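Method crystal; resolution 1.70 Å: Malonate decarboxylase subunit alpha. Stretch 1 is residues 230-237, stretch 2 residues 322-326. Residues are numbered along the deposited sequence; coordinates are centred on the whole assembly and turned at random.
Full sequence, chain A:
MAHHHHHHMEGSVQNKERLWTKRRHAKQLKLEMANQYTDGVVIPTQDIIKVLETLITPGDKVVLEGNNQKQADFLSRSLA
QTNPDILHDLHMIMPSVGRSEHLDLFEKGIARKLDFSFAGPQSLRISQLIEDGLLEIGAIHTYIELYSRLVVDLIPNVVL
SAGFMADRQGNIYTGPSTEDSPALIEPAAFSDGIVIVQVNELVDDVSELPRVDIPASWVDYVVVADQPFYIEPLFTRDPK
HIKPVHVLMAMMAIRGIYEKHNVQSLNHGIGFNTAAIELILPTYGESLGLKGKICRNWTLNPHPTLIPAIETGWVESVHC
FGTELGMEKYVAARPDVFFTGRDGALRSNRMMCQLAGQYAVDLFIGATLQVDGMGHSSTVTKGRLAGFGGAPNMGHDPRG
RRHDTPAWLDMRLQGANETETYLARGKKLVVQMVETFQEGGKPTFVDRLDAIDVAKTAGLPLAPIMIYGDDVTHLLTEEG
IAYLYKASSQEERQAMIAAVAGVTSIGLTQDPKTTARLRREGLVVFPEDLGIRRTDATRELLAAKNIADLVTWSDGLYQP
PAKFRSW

Stretch 1 230-237: YIEPLFTR
Stretch 2, residues 322-326: GTELG

The most unusual feature of this contact is a very short hydrogen bond, 2.5 Å from Thr-236 OG1 to Glu-324 OE2, with the hydroxyl as donor. The same carboxylate oxygen also accepts from the backbone, Phe-235 N to Glu-324 OE2 at 2.8 Å with an N-H...O angle of 139°. Thr-236 N lies 3.0 Å from Glu-324 OE2, but its poor angle excludes it as a third donor.

Neither stretch forms regular helix or strand. In stretch 1, phi/psi runs from extended at Tyr-230 (-72/138), Ile-231 (-161/136) and Glu-232 (-104/156) through Pro-233 (-79/92), bends at Leu-234 (-96/-4) and Phe-235 (-122/29), and extends again at Thr-236 (-120/126) and Arg-237 (-115/127). The bend brings Phe-235 N and Thr-236 OG1 to one acceptor. Stretch 2 is extended from Gly-322 (-163/-174) through Thr-323 (-85/-176), Glu-324 (-138/137) and Leu-325 (-61/137), then turns at Gly-326 (84/-10), where a CB would be jammed against the preceding carbonyl oxygen. The closest CA approach is Pro-233 CA to Leu-325 CA, 5.5 Å; by their end-to-end CA directions the stretches run neither parallel nor antiparallel, and 338 Å² is buried in total.

Glu-324 points toward stretch 1 with chi1 t (176°), chi2 p (58°) and chi3 -48°. Its other oxygen is held by its own stretch: Leu-325 N donates to Glu-324 OE1 at 2.8 Å, at 141°. Water 1 donates to Glu-324 OE1 at 2.8 Å and accepts from Leu-234 N at 3.0 Å, linking the backbone bend to the carboxylate. Thr-236, chi1 m (-56°), also points toward stretch 2. Water 2 donates to Thr-236 OG1 at 2.6 Å and to Leu-325 O at 3.0 Å, adding a second bridge.

Beside this polar cluster is an apolar patch centred on Leu-325 (chi1 m, chi2 t), which points toward stretch 1. Leu-325 CD2 meets Ile-231 CG2 at 3.9 Å, and Leu-325 CD1 meets Pro-233 CD at 3.9 Å. Ile-231 (t, t) points toward stretch 2 and extends its CD1 to within 4.0 Å of Thr-323 CG2; Thr-323 has chi1 t (-164°). The Pro-233 ring is C-gamma endo, and its CB is 3.8 Å from Glu-324 OE2, where apolar and polar regions adjoin.

Phe-235 (chi1 -70°, chi2 85°) starts toward stretch 2, with CB 3.6 Å from Glu-324 OE2, but its end leads away. Arg-237 makes no cross-stretch contact; its NH1 donates to Thr-236 O at 2.9 Å, at 144°.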

ATOM      1  N   TYR A 230      25.333   8.737  -6.040  1.00 11.39           N
ATOM      2  CA  TYR A 230      25.914   7.820  -5.073  1.00 15.11           C
ATOM      3  C   TYR A 230      24.987   6.650  -4.795  1.00  9.78           C
ATOM      4  O   TYR A 230      23.776   6.827  -4.623  1.00 13.47           O
ATOM      5  CB  TYR A 230      26.184   8.565  -3.771  1.00 14.90           C
ATOM      6  CG  TYR A 230      26.794   7.724  -2.678  1.00 16.03           C
ATOM      7  CD1 TYR A 230      28.158   7.508  -2.641  1.00 18.45           C
ATOM      8  CD2 TYR A 230      26.003   7.136  -1.690  1.00 17.62           C
ATOM      9  CE1 TYR A 230      28.737   6.740  -1.649  1.00 22.53           C
ATOM     10  CE2 TYR A 230      26.581   6.360  -0.684  1.00 19.17           C
ATOM     11  CZ  TYR A 230      27.950   6.172  -0.674  1.00 28.49           C
ATOM     12  OH  TYR A 230      28.555   5.413   0.304  1.00 34.05           O
ATOM     13  N   ILE A 231      25.563   5.452  -4.721  1.00 14.79           N
ATOM     14  CA  ILE A 231      24.819   4.264  -4.309  1.00  9.57           C
ATOM     15  C   ILE A 231      25.821   3.198  -3.880  1.00 15.81           C
ATOM     16  O   ILE A 231      26.840   2.992  -4.543  1.00 18.44           O
ATOM     17  CB  ILE A 231      23.888   3.768  -5.438  1.00 12.00           C
ATOM     18  CG1 ILE A 231      23.157   2.501  -5.003  1.00 11.85           C
ATOM     19  CG2 ILE A 231      24.642   3.550  -6.749  1.00 19.48           C
ATOM     20  CD1 ILE A 231      22.028   2.115  -5.952  1.00 15.32           C
ATOM     21  N   GLU A 232      25.523   2.518  -2.730  1.00 13.49           N
ATOM     22  CA  GLU A 232      26.299   1.438  -2.111  1.00 18.73           C
ATOM     23  C   GLU A 232      25.661   0.083  -2.359  1.00 14.51           C
ATOM     24  O   GLU A 232      24.448  -0.018  -2.521  1.00 16.62           O
ATOM     25  CB  GLU A 232      26.377   1.609  -0.590  1.00 20.13           C
ATOM     26  CG  GLU A 232      26.910   2.877  -0.068  1.00 28.20           C
ATOM     27  CD  GLU A 232      27.060   2.781   1.439  1.00 27.76           C
ATOM     28  OE1 GLU A 232      27.974   2.063   1.895  1.00 32.63           O
ATOM     29  OE2 GLU A 232      26.240   3.381   2.158  1.00 27.59           O
ATOM     30  N   PRO A 233      26.448  -1.011  -2.317  1.00 15.78           N
ATOM     31  CA  PRO A 233      25.850  -2.349  -2.356  1.00 14.67           C
ATOM     32  C   PRO A 233      25.303  -2.744  -0.999  1.00 14.77           C
ATOM     33  O   PRO A 233      26.025  -3.311  -0.172  1.00 29.50           O
ATOM     34  CB  PRO A 233      27.026  -3.252  -2.771  1.00 10.72           C
ATOM     35  CG  PRO A 233      28.233  -2.540  -2.258  1.00 23.01           C
ATOM     36  CD  PRO A 233      27.921  -1.060  -2.364  1.00 20.74           C
ATOM     37  N   LEU A 234      24.028  -2.471  -0.762  1.00 11.99           N
ATOM     38  CA  LEU A 234      23.417  -2.727   0.533  1.00 12.46           C
ATOM     39  C   LEU A 234      22.677  -4.058   0.600  1.00 15.64           C
ATOM     40  O   LEU A 234      22.194  -4.420   1.681  1.00 16.59           O
ATOM     41  CB  LEU A 234      22.454  -1.588   0.879  1.00 17.17           C
ATOM     42  CG  LEU A 234      23.091  -0.194   0.937  1.00 20.07           C
ATOM     43  CD1 LEU A 234      22.013   0.861   1.140  1.00 22.59           C
ATOM     44  CD2 LEU A 234      24.147  -0.118   2.044  1.00 21.81           C
ATOM     45  N   PHE A 235      22.582  -4.801  -0.510  1.00 13.25           N
ATOM     46  CA  PHE A 235      21.780  -6.020  -0.559  1.00 14.85           C
ATOM     47  C   PHE A 235      22.625  -7.223  -0.949  1.00 14.35           C
ATOM     48  O   PHE A 235      22.126  -8.205  -1.507  1.00 15.25           O
ATOM     49  CB  PHE A 235      20.573  -5.824  -1.480  1.00 13.43           C
ATOM     50  CG  PHE A 235      19.562  -4.889  -0.884  1.00 15.70           C
ATOM     51  CD1 PHE A 235      19.694  -3.521  -1.037  1.00 11.57           C
ATOM     52  CD2 PHE A 235      18.553  -5.374  -0.067  1.00 17.57           C
ATOM     53  CE1 PHE A 235      18.792  -2.663  -0.444  1.00 14.13           C
ATOM     54  CE2 PHE A 235      17.659  -4.517   0.542  1.00 22.95           C
ATOM     55  CZ  PHE A 235      17.781  -3.156   0.350  1.00 19.44           C
ATOM     56  N   THR A 236      23.911  -7.156  -0.609  1.00 14.67           N
ATOM     57  CA  THR A 236      24.870  -8.216  -0.862  1.00 12.13           C
ATOM     58  C   THR A 236      25.444  -8.677   0.467  1.00 14.85           C
ATOM     59  O   THR A 236      25.914  -7.856   1.266  1.00 16.06           O
ATOM     60  CB  THR A 236      25.986  -7.731  -1.799  1.00 10.80           C
ATOM     61  OG1 THR A 236      25.399  -7.235  -3.009  1.00 16.14           O
ATOM     62  CG2 THR A 236      26.959  -8.860  -2.123  1.00 13.15           C
ATOM     63  N   ARG A 237      25.362  -9.976   0.730  1.00 15.18           N
ATOM     64  CA  ARG A 237      26.043 -10.575   1.867  1.00 18.30           C
ATOM     65  C   ARG A 237      27.096 -11.535   1.342  1.00 21.25           C
ATOM     66  O   ARG A 237      26.793 -12.399   0.512  1.00 21.39           O
ATOM     67  CB  ARG A 237      25.060 -11.290   2.796  1.00 17.10           C
ATOM     68  CG  ARG A 237      24.158 -10.329   3.577  1.00 20.73           C
ATOM     69  CD  ARG A 237      24.974  -9.479   4.558  1.00 22.26           C
ATOM     70  NE  ARG A 237      24.152  -8.487   5.253  1.00 23.03           N
ATOM     71  CZ  ARG A 237      23.878  -7.282   4.764  1.00 21.47           C
ATOM     72  NH1 ARG A 237      24.363  -6.933   3.578  1.00 17.74           N
ATOM     73  NH2 ARG A 237      23.129  -6.427   5.456  1.00 23.83           N
ATOM     74  N   GLY A 322      14.585  -2.104  -5.543  1.00  9.44           N
ATOM     75  CA  GLY A 322      15.708  -1.387  -6.109  1.00  8.59           C
ATOM     76  C   GLY A 322      16.609  -2.367  -6.830  1.00 13.90           C
ATOM     77  O   GLY A 322      16.290  -3.548  -6.958  1.00 13.14           O
ATOM     78  N   THR A 323      17.750  -1.867  -7.286  1.00 12.48           N
ATOM     79  CA  THR A 323      18.747  -2.690  -7.958  1.00 16.84           C
ATOM     80  C   THR A 323      19.650  -3.371  -6.929  1.00  9.83           C
ATOM     81  O   THR A 323      19.446  -3.277  -5.715  1.00 10.84           O
ATOM     82  CB  THR A 323      19.591  -1.832  -8.906  1.00 19.27           C
ATOM     83  OG1 THR A 323      20.290  -2.680  -9.812  1.00 20.07           O
ATOM     84  CG2 THR A 323      20.629  -1.000  -8.120  1.00 17.11           C
ATOM     85  N   GLU A 324      20.661  -4.087  -7.414  1.00 10.32           N
ATOM     86  CA  GLU A 324      21.858  -4.313  -6.607  1.00 13.70           C
ATOM     87  C   GLU A 324      23.068  -4.146  -7.509  1.00 12.79           C
ATOM     88  O   GLU A 324      23.056  -4.596  -8.658  1.00 12.22           O
ATOM     89  CB  GLU A 324      21.901  -5.688  -5.913  1.00 10.30           C
ATOM     90  CG  GLU A 324      23.211  -5.956  -5.150  1.00 12.80           C
ATOM     91  CD  GLU A 324      23.521  -4.907  -4.052  1.00 22.40           C
ATOM     92  OE1 GLU A 324      23.441  -3.683  -4.284  1.00 25.61           O
ATOM     93  OE2 GLU A 324      23.872  -5.313  -2.939  1.00 20.10           O
ATOM     94  N   LEU A 325      24.087  -3.453  -7.000  1.00 10.64           N
ATOM     95  CA  LEU A 325      25.262  -3.162  -7.809  1.00 10.96           C
ATOM     96  C   LEU A 325      25.948  -4.450  -8.252  1.00 11.14           C
ATOM     97  O   LEU A 325      26.115  -5.393  -7.470  1.00 14.66           O
ATOM     98  CB  LEU A 325      26.247  -2.292  -7.028  1.00 15.27           C
ATOM     99  CG  LEU A 325      25.765  -0.909  -6.600  1.00 19.79           C
ATOM    100  CD1 LEU A 325      26.951  -0.170  -6.027  1.00 19.23           C
ATOM    101  CD2 LEU A 325      25.150  -0.150  -7.781  1.00 26.58           C
ATOM    102  N   GLY A 326      26.354  -4.478  -9.519  1.00 11.54           N
ATOM    103  CA  GLY A 326      26.953  -5.663 -10.098  1.00 13.22           C
ATOM    104  C   GLY A 326      25.981  -6.703 -10.610  1.00 14.07           C
ATOM    105  O   GLY A 326      26.414  -7.652 -11.269  1.00 15.09           O
TER
HETATM  106  O   HOH W   1      22.309  -1.460  -3.031  1.00 22.84           O
HETATM  107  O   HOH W   2      26.991  -6.936  -5.062  1.00 16.41           O